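Local coordinates for sigma-c capsid protein (Avian reovirus, PDB 2VRS), which forms the homotrimeric fibre of the virion that attaches it to host cells, and induces apoptosis of cells, at the zinc ion site and the interface of chains A and B. Residues are numbered along the deposited sequence; one frame, centred on the assembly and turned at random. Chains: chain A/B/C, Sigma-c capsid protein.

The three contacts follow one another along the axis of the trimeric fibre. Contact 1 lies where the coiled-coil helices end, about 16 Å from contact 2 and about 31 Å from contact 3, measured between the centres of their C-alpha atoms; contacts 2 and 3 are about 18 Å apart. A:His43 of contact 1 runs directly into A:Gly44 of contact 2. Strand 57-60 supplies B:Val57 to B:Ser59 to contact 2 and A:Leu60 to contact 3, so in each copy it serves both. Metal binding on the axis thus gives way to parallel strand pairing between neighbouring chains, which probably carries three-chain registry from the helices towards the C-terminal domains.

Contact 1: the zinc ion site. Residues chain A 37, 40, 43; chain B 37, 40, 43; chain C 37, 40, 43. With ZN (zinc ion), chain D.
Three histidines, one from each chain, hold a zinc ion, possibly acquired in purification or crystallisation, in a nearly tetrahedral site at the C-terminal end of the triple coiled coil. The NE2 atoms of A:His43 and C:His43 each lie 2.0 Å from ZN, and NE2 of B:His43 lies 2.1 Å away. Water 1 fills the fourth position, its oxygen 2.3 Å from ZN, on the side towards the helices. Histidine suits the place because its imidazole nitrogen is a good zinc ligand; each CG is anti to the carbonyl carbon (chi1 -68° for A:His43), which sends the ring inwards. Threonines sandwich the rings. B:His43 has B:Thr40 CB over one face and the methyl of A:Thr40 over the other, CG2 to CD2 of B:His43 being 3.7 Å. Threonine serves twice, since its hydroxyl also bonds back to the helix end: A:Thr40 OG1 gives a hydrogen bond to A:Leu37 O at 2.6 Å, in chain A on a carbonyl lone pair, which helps set the methyl's direction. Towards the helices, the leucines close an apolar layer, A:Leu37 CD2 meeting B:His43 CE1 at 3.6 Å while A:Leu37 CD1 packs on B:Leu37 CB. In this crystal the metal cross-links the trimer on its axis where helix gives way to beta structure, and may stabilise that junction.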
loop_
_atom_site.group_PDB
_atom_site.type_symbol
_atom_site.label_atom_id
_atom_site.label_comp_id
_atom_site.label_asym_id
_atom_site.label_seq_id
_atom_site.Cartn_x
_atom_site.Cartn_y
_atom_site.Cartn_z
ATOM N N LEU A 37 6.621 -9.174 41.014
ATOM C CA LEU A 37 7.339 -9.449 39.753
ATOM C C LEU A 37 6.647 -10.560 38.957
ATOM O O LEU A 37 6.554 -10.501 37.717
ATOM C CB LEU A 37 8.827 -9.789 39.989
ATOM C CG LEU A 37 9.772 -8.645 40.367
ATOM C CD1 LEU A 37 11.099 -9.137 40.887
ATOM C CD2 LEU A 37 10.021 -7.727 39.154
ATOM N N THR A 40 3.833 -9.455 36.614
ATOM C CA THR A 40 4.192 -8.503 35.554
ATOM C C THR A 40 3.428 -8.832 34.263
ATOM O O THR A 40 3.594 -9.917 33.724
ATOM C CB THR A 40 5.699 -8.535 35.263
ATOM O OG1 THR A 40 6.430 -8.259 36.474
ATOM C CG2 THR A 40 6.085 -7.502 34.179
ATOM N N HIS A 43 5.191 -10.310 30.999
ATOM C CA HIS A 43 5.669 -11.687 30.930
ATOM C C HIS A 43 4.776 -12.498 29.971
ATOM O O HIS A 43 3.553 -12.344 29.964
ATOM C CB HIS A 43 5.704 -12.346 32.323
ATOM C CG HIS A 43 6.740 -11.775 33.246
ATOM N ND1 HIS A 43 6.836 -12.163 34.570
ATOM C CD2 HIS A 43 7.731 -10.869 33.049
ATOM C CE1 HIS A 43 7.827 -11.512 35.149
ATOM N NE2 HIS A 43 8.391 -10.722 34.253
ATOM N N LEU B 37 16.001 -7.565 38.537
ATOM C CA LEU B 37 14.751 -7.927 37.879
ATOM C C LEU B 37 13.775 -6.759 37.801
ATOM O O LEU B 37 13.122 -6.566 36.774
ATOM C CB LEU B 37 14.094 -9.169 38.529
ATOM C CG LEU B 37 14.823 -10.502 38.307
ATOM C CD1 LEU B 37 14.269 -11.567 39.277
ATOM C CD2 LEU B 37 14.600 -10.944 36.840
ATOM N N THR B 40 14.059 -4.342 34.780
ATOM C CA THR B 40 13.983 -4.927 33.433
ATOM C C THR B 40 13.235 -3.994 32.487
ATOM O O THR B 40 12.103 -3.654 32.751
ATOM C CB THR B 40 13.301 -6.293 33.448
ATOM O OG1 THR B 40 14.033 -7.159 34.319
ATOM C CG2 THR B 40 13.286 -6.898 32.027
ATOM N N HIS B 43 9.480 -4.571 31.193
ATOM C CA HIS B 43 8.322 -4.508 32.070
ATOM C C HIS B 43 7.375 -3.349 31.733
ATOM O O HIS B 43 6.142 -3.457 31.845
ATOM C CB HIS B 43 8.778 -4.411 33.541
ATOM C CG HIS B 43 9.323 -5.695 34.086
ATOM N ND1 HIS B 43 9.635 -5.854 35.421
ATOM C CD2 HIS B 43 9.626 -6.873 33.485
ATOM C CE1 HIS B 43 10.125 -7.067 35.614
ATOM N NE2 HIS B 43 10.109 -7.718 34.462
ATOM N N LEU C 37 12.099 -16.426 37.278
ATOM C CA LEU C 37 11.864 -15.075 36.766
ATOM C C LEU C 37 12.999 -14.623 35.866
ATOM O O LEU C 37 12.781 -13.936 34.851
ATOM C CB LEU C 37 11.652 -14.061 37.915
ATOM C CG LEU C 37 10.311 -14.091 38.671
ATOM C CD1 LEU C 37 10.396 -13.243 39.945
ATOM C CD2 LEU C 37 9.125 -13.647 37.819
ATOM N N THR C 40 12.693 -15.519 32.104
ATOM C CA THR C 40 11.502 -14.993 31.419
ATOM C C THR C 40 11.857 -14.558 30.008
ATOM O O THR C 40 12.741 -13.738 29.825
ATOM C CB THR C 40 10.916 -13.800 32.187
ATOM O OG1 THR C 40 10.525 -14.256 33.484
ATOM C CG2 THR C 40 9.680 -13.225 31.465
ATOM N N HIS C 43 11.948 -10.824 28.739
ATOM C CA HIS C 43 13.043 -9.984 29.187
ATOM C C HIS C 43 14.011 -9.732 28.041
ATOM O O HIS C 43 14.369 -10.657 27.311
ATOM C CB HIS C 43 13.829 -10.629 30.357
ATOM C CG HIS C 43 13.109 -10.627 31.670
ATOM N ND1 HIS C 43 13.677 -11.167 32.804
ATOM C CD2 HIS C 43 11.887 -10.177 32.042
ATOM C CE1 HIS C 43 12.848 -11.043 33.819
ATOM N NE2 HIS C 43 11.760 -10.429 33.397
HETATM ZN ZN ZN D . 10.179 -9.785 34.487
HETATM O O HOH W 1 10.879 -10.391 36.546
#

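Contact 2: the interface of chains A and B. Residues chain A 44-48, 51; chain B 47, 53, 56-59.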
loop_
_atom_site.group_PDB
_atom_site.type_symbol
_atom_site.label_atom_id
_atom_site.label_comp_id
_atom_site.label_asym_id
_atom_site.label_seq_id
_atom_site.Cartn_x
_atom_site.Cartn_y
_atom_site.Cartn_z
ATOM N N GLY A 44 5.391 -13.354 29.175
ATOM C CA GLY A 44 4.635 -14.180 28.223
ATOM C C GLY A 44 3.874 -13.456 27.105
ATOM O O GLY A 44 2.890 -13.992 26.585
ATOM N N LEU A 45 4.297 -12.237 26.755
ATOM C CA LEU A 45 3.841 -11.590 25.500
ATOM C C LEU A 45 4.258 -12.453 24.338
ATOM O O LEU A 45 5.338 -13.025 24.364
ATOM C CB LEU A 45 4.493 -10.229 25.306
ATOM C CG LEU A 45 3.926 -9.013 26.018
ATOM C CD1 LEU A 45 4.850 -7.822 25.796
ATOM C CD2 LEU A 45 2.495 -8.704 25.632
ATOM N N SER A 46 3.406 -12.520 23.301
ATOM C CA SER A 46 3.754 -13.198 22.056
ATOM C C SER A 46 3.275 -12.278 20.942
ATOM O O SER A 46 2.557 -11.319 21.187
ATOM C CB SER A 46 3.037 -14.552 21.904
ATOM O OG SER A 46 1.646 -14.391 22.079
ATOM N N PHE A 47 3.654 -12.632 19.730
ATOM C CA PHE A 47 3.515 -11.729 18.591
ATOM C C PHE A 47 2.915 -12.510 17.440
ATOM O O PHE A 47 3.367 -13.613 17.104
ATOM C CB PHE A 47 4.888 -11.154 18.241
ATOM C CG PHE A 47 5.420 -10.254 19.293
ATOM C CD1 PHE A 47 5.077 -8.899 19.320
ATOM C CD2 PHE A 47 6.212 -10.780 20.340
ATOM C CE1 PHE A 47 5.555 -8.052 20.336
ATOM C CE2 PHE A 47 6.665 -9.945 21.374
ATOM C CZ PHE A 47 6.366 -8.592 21.373
ATOM N N SER A 48 1.873 -11.931 16.853
ATOM C CA SER A 48 1.097 -12.603 15.810
ATOM C C SER A 48 1.513 -12.054 14.439
ATOM O O SER A 48 1.775 -10.850 14.325
ATOM C CB SER A 48 -0.377 -12.288 16.031
ATOM O OG SER A 48 -1.159 -13.152 15.250
ATOM N N LEU A 51 3.810 -9.672 12.699
ATOM C CA LEU A 51 4.885 -9.430 13.690
ATOM C C LEU A 51 5.547 -10.796 14.014
ATOM O O LEU A 51 4.874 -11.824 14.030
ATOM C CB LEU A 51 4.300 -8.811 14.958
ATOM C CG LEU A 51 3.508 -7.510 14.833
ATOM C CD1 LEU A 51 2.870 -7.068 16.173
ATOM C CD2 LEU A 51 4.312 -6.385 14.247
ATOM N N PHE B 47 1.556 -0.669 23.721
ATOM C CA PHE B 47 1.511 -0.716 22.248
ATOM C C PHE B 47 0.522 0.304 21.723
ATOM O O PHE B 47 -0.610 0.365 22.212
ATOM C CB PHE B 47 1.172 -2.151 21.804
ATOM C CG PHE B 47 2.225 -3.166 22.207
ATOM C CD1 PHE B 47 3.351 -3.391 21.409
ATOM C CD2 PHE B 47 2.123 -3.846 23.449
ATOM C CE1 PHE B 47 4.350 -4.297 21.779
ATOM C CE2 PHE B 47 3.139 -4.758 23.847
ATOM C CZ PHE B 47 4.257 -4.981 23.009
ATOM N N VAL B 53 -2.777 -5.191 21.862
ATOM C CA VAL B 53 -2.534 -6.438 22.579
ATOM C C VAL B 53 -3.860 -6.950 23.178
ATOM O O VAL B 53 -4.696 -6.165 23.636
ATOM C CB VAL B 53 -1.402 -6.284 23.623
ATOM C CG1 VAL B 53 -1.717 -5.179 24.624
ATOM C CG2 VAL B 53 -1.121 -7.628 24.314
ATOM N N GLY B 56 -2.339 -10.875 26.126
ATOM C CA GLY B 56 -0.895 -11.122 25.919
ATOM C C GLY B 56 -0.405 -11.355 24.483
ATOM O O GLY B 56 0.786 -11.537 24.259
ATOM N N VAL B 57 -1.326 -11.346 23.517
ATOM C CA VAL B 57 -0.966 -11.495 22.111
ATOM C C VAL B 57 -0.944 -10.110 21.459
ATOM O O VAL B 57 -1.963 -9.412 21.478
ATOM C CB VAL B 57 -1.986 -12.391 21.367
ATOM C CG1 VAL B 57 -1.588 -12.536 19.888
ATOM C CG2 VAL B 57 -2.090 -13.767 22.052
ATOM N N VAL B 58 0.195 -9.741 20.902
ATOM C CA VAL B 58 0.381 -8.439 20.261
ATOM C C VAL B 58 0.127 -8.653 18.751
ATOM O O VAL B 58 0.701 -9.560 18.145
ATOM C CB VAL B 58 1.796 -7.887 20.448
ATOM C CG1 VAL B 58 1.934 -6.466 19.815
ATOM C CG2 VAL B 58 2.161 -7.843 21.971
ATOM N N SER B 59 -0.717 -7.791 18.200
ATOM C CA SER B 59 -1.148 -7.878 16.803
ATOM C C SER B 59 -0.864 -6.579 16.085
ATOM O O SER B 59 -0.801 -5.504 16.702
ATOM C CB SER B 59 -2.653 -8.142 16.743
ATOM O OG SER B 59 -2.947 -9.477 17.100
HETATM O O HOH W 2 -3.808 -11.694 16.123
#
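Strand 46-47 of chain A, with the loops on either side of it, lies parallel to strand 57-60 of chain B, a pairing between chains that belongs to the triple beta-spiral of the fibre shaft. Backbone groups make the ladder: A:Ser46 N donates to B:Gly56 O at 3.0 Å, nearly along the C=O axis, and A:Ser46 O accepts from B:Val58 N at 2.9 Å. The next rung, A:Ser48 N to B:Val58 O, is also 2.9 Å and runs nearly along its carbonyl axis. B:Gly56 takes a positive phi (76°), a turn that glycine tolerates easily. B:Val58 is the apolar centre. Its side chain lies alongside A:Phe47, pointing the same way, and B:Val58 CB is 3.6 Å from A:Phe47 CD1. With CG1 anti to the backbone N (chi1 -177°), B:Val58 CG1 meets A:Leu51 CD1 at 3.8 Å, while CG2 faces A:Leu45 CD2; the branched valine thus fills both directions and suits a strand. A:Leu45 reaches on tip to tip towards B:Phe47, CD1 to CE2 4.0 Å, so its forked end bridges valine and aromatic ring. On the opposite side of the strands small serines suit a border that is probably more hydrated: A:Ser48 OG, anti to its backbone N, shares water 2 with B:Ser59 OG, which is 2.6 Å from the water oxygen.

Contact 3: the interface of chains A and B. Residues chain A 50, 60-63, 66-67, 73, 110; chain B 66-67, 72-75.
B:Leu73 and A:Phe66 bury the most surface in this patch, with B:Thr74 next. B:Leu73 opens strand 73-75 and pairs with A:Met62 in a parallel beta bridge: its N donates to A:Asp61 O at 2.8 Å, and its O accepts from A:Asp63 N at 2.9 Å, both donors lying above the carbonyl planes. With CG anti to the backbone N (chi1 -178°), the leucine extends inwards, and B:Leu73 CD2 meets A:Leu73 CD2 at 3.7 Å, the two side chains crossing obliquely. A:Leu60 also touches this methyl, so a flexible, forked leucine suits the packing between chains. A:Phe66, likewise with CG anti to the backbone N, lays one ring face against the B:Thr74-B:Ser75 backbone. B:Ser75 CA sits 3.8 Å from the centroid of the A:Phe66 ring in a CH-pi contact, and the small serine allows the backbone close. A:Phe66 CZ meets the face of the B:Phe66 ring, offset toward its rim, the rings edge to face with their planes 60° apart. B:Thr74 contributes the polar clasp: its hydroxyl OG1 donates to the carboxylate OD2 of A:Asp63 at 2.7 Å, on the anti lone pair. A:Arg110 NH1 approaches from the syn side, 2.7 Å from A:Asp63 OD2, in a salt bridge within chain A that should help keep the aspartate charged and oriented. Strand pairing, apolar packing and this clasp probably help hold neighbouring chains in register within the homotrimer's shaft.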
loop_
_atom_site.group_PDB
_atom_site.type_symbol
_atom_site.label_atom_id
_atom_site.label_comp_id
_atom_site.label_asym_id
_atom_site.label_seq_id
_atom_site.Cartn_x
_atom_site.Cartn_y
_atom_site.Cartn_z
ATOM N N PRO A 50 1.609 -10.247 11.017
ATOM C CA PRO A 50 2.947 -10.238 10.459
ATOM C C PRO A 50 4.082 -9.785 11.399
ATOM O O PRO A 50 5.188 -9.535 10.942
ATOM C CB PRO A 50 2.802 -9.244 9.295
ATOM C CG PRO A 50 1.789 -8.266 9.812
ATOM C CD PRO A 50 0.886 -8.990 10.738
ATOM N N LEU A 60 8.576 -6.455 12.054
ATOM C CA LEU A 60 7.448 -6.535 11.111
ATOM C C LEU A 60 7.971 -7.179 9.818
ATOM O O LEU A 60 8.851 -6.634 9.160
ATOM C CB LEU A 60 6.925 -5.122 10.818
ATOM C CG LEU A 60 5.804 -5.082 9.757
ATOM C CD1 LEU A 60 4.500 -5.625 10.298
ATOM C CD2 LEU A 60 5.622 -3.656 9.278
ATOM N N ASP A 61 7.502 -8.384 9.530
ATOM C CA ASP A 61 7.799 -9.082 8.289
ATOM C C ASP A 61 7.045 -8.364 7.156
ATOM O O ASP A 61 5.819 -8.121 7.270
ATOM C CB ASP A 61 7.359 -10.529 8.414
ATOM C CG ASP A 61 8.219 -11.302 9.413
ATOM O OD1 ASP A 61 9.451 -11.141 9.355
ATOM O OD2 ASP A 61 7.653 -12.031 10.226
ATOM N N MET A 62 7.810 -7.920 6.161
ATOM C CA MET A 62 7.248 -7.056 5.113
ATOM C C MET A 62 7.400 -7.746 3.773
ATOM O O MET A 62 8.489 -8.253 3.468
ATOM C CB MET A 62 7.970 -5.716 5.097
ATOM C CG MET A 62 7.784 -4.876 6.354
ATOM S SD MET A 62 8.841 -3.457 6.383
ATOM C CE MET A 62 10.473 -4.184 6.799
ATOM N N ASP A 63 6.312 -7.791 2.979
ATOM C CA ASP A 63 6.364 -8.276 1.606
ATOM C C ASP A 63 7.026 -7.190 0.749
ATOM O O ASP A 63 6.463 -6.109 0.613
ATOM C CB ASP A 63 4.936 -8.612 1.101
ATOM C CG ASP A 63 4.845 -8.722 -0.432
ATOM O OD1 ASP A 63 5.881 -8.956 -1.120
ATOM O OD2 ASP A 63 3.704 -8.588 -0.928
ATOM N N PHE A 66 5.173 -5.039 -1.673
ATOM C CA PHE A 66 4.115 -4.179 -1.096
ATOM C C PHE A 66 4.696 -3.064 -0.234
ATOM O O PHE A 66 4.234 -1.906 -0.290
ATOM C CB PHE A 66 3.096 -4.993 -0.290
ATOM C CG PHE A 66 2.027 -4.133 0.354
ATOM C CD1 PHE A 66 1.163 -3.396 -0.454
ATOM C CD2 PHE A 66 1.930 -4.014 1.766
ATOM C CE1 PHE A 66 0.149 -2.577 0.138
ATOM C CE2 PHE A 66 0.910 -3.232 2.369
ATOM C CZ PHE A 66 0.027 -2.495 1.530
ATOM N N CYS A 67 5.693 -3.377 0.614
ATOM C CA CYS A 67 6.130 -2.348 1.558
ATOM C C CYS A 67 7.566 -2.604 2.004
ATOM O O CYS A 67 8.114 -3.660 1.715
ATOM C CB CYS A 67 5.192 -2.338 2.778
ATOM S SG CYS A 67 5.219 -3.919 3.782
ATOM N N LEU A 73 7.515 2.743 7.887
ATOM C CA LEU A 73 6.888 1.791 6.948
ATOM C C LEU A 73 6.457 2.574 5.703
ATOM O O LEU A 73 5.651 3.495 5.794
ATOM C CB LEU A 73 5.663 1.123 7.581
ATOM C CG LEU A 73 4.882 0.129 6.703
ATOM C CD1 LEU A 73 5.847 -0.982 6.294
ATOM C CD2 LEU A 73 3.610 -0.415 7.387
ATOM N N ARG A 110 2.847 -4.517 -6.367
ATOM C CA ARG A 110 1.934 -5.621 -6.673
ATOM C C ARG A 110 0.917 -5.312 -7.822
ATOM O O ARG A 110 -0.045 -6.050 -8.015
ATOM C CB ARG A 110 1.202 -6.110 -5.418
ATOM C CG ARG A 110 2.199 -6.709 -4.390
ATOM C CD ARG A 110 1.508 -7.523 -3.289
ATOM N NE ARG A 110 1.160 -8.800 -3.864
ATOM C CZ ARG A 110 1.992 -9.845 -3.910
ATOM N NH1 ARG A 110 3.177 -9.823 -3.304
ATOM N NH2 ARG A 110 1.616 -10.934 -4.550
ATOM N N PHE B 66 -6.751 -2.299 2.543
ATOM C CA PHE B 66 -5.397 -1.810 2.299
ATOM C C PHE B 66 -4.365 -2.901 2.433
ATOM O O PHE B 66 -3.426 -2.965 1.626
ATOM C CB PHE B 66 -5.060 -0.695 3.276
ATOM C CG PHE B 66 -3.649 -0.114 3.086
ATOM C CD1 PHE B 66 -3.282 0.482 1.861
ATOM C CD2 PHE B 66 -2.694 -0.206 4.106
ATOM C CE1 PHE B 66 -1.973 1.026 1.675
ATOM C CE2 PHE B 66 -1.401 0.325 3.917
ATOM C CZ PHE B 66 -1.050 0.927 2.686
ATOM N N CYS B 67 -4.476 -3.723 3.468
ATOM C CA CYS B 67 -3.385 -4.673 3.690
ATOM C C CYS B 67 -3.866 -5.940 4.391
ATOM O O CYS B 67 -5.017 -6.023 4.841
ATOM C CB CYS B 67 -2.226 -4.000 4.449
ATOM S SG CYS B 67 -2.690 -3.462 6.183
ATOM N N SER B 72 3.973 -12.319 5.875
ATOM C CA SER B 72 4.460 -10.949 5.833
ATOM C C SER B 72 3.299 -9.995 5.531
ATOM O O SER B 72 2.234 -10.407 5.084
ATOM C CB SER B 72 5.576 -10.783 4.793
ATOM O OG SER B 72 5.124 -11.227 3.525
ATOM N N LEU B 73 3.536 -8.717 5.788
ATOM C CA LEU B 73 2.524 -7.699 5.552
ATOM C C LEU B 73 2.507 -7.448 4.044
ATOM O O LEU B 73 3.517 -7.046 3.432
ATOM C CB LEU B 73 2.930 -6.415 6.275
ATOM C CG LEU B 73 1.943 -5.224 6.175
ATOM C CD1 LEU B 73 0.530 -5.515 6.711
ATOM C CD2 LEU B 73 2.526 -3.931 6.763
ATOM N N THR B 74 1.324 -7.637 3.500
ATOM C CA THR B 74 1.117 -7.527 2.036
ATOM C C THR B 74 -0.132 -6.715 1.706
ATOM O O THR B 74 -0.700 -6.069 2.583
ATOM C CB THR B 74 1.107 -8.920 1.379
ATOM O OG1 THR B 74 1.163 -8.763 -0.050
ATOM C CG2 THR B 74 -0.127 -9.752 1.775
ATOM N N SER B 75 -0.530 -6.710 0.439
ATOM C CA SER B 75 -1.627 -5.813 0.010
ATOM C C SER B 75 -3.031 -6.334 0.407
ATOM O O SER B 75 -3.172 -7.354 1.121
ATOM C CB SER B 75 -1.509 -5.558 -1.509
ATOM O OG SER B 75 -1.582 -6.808 -2.130
#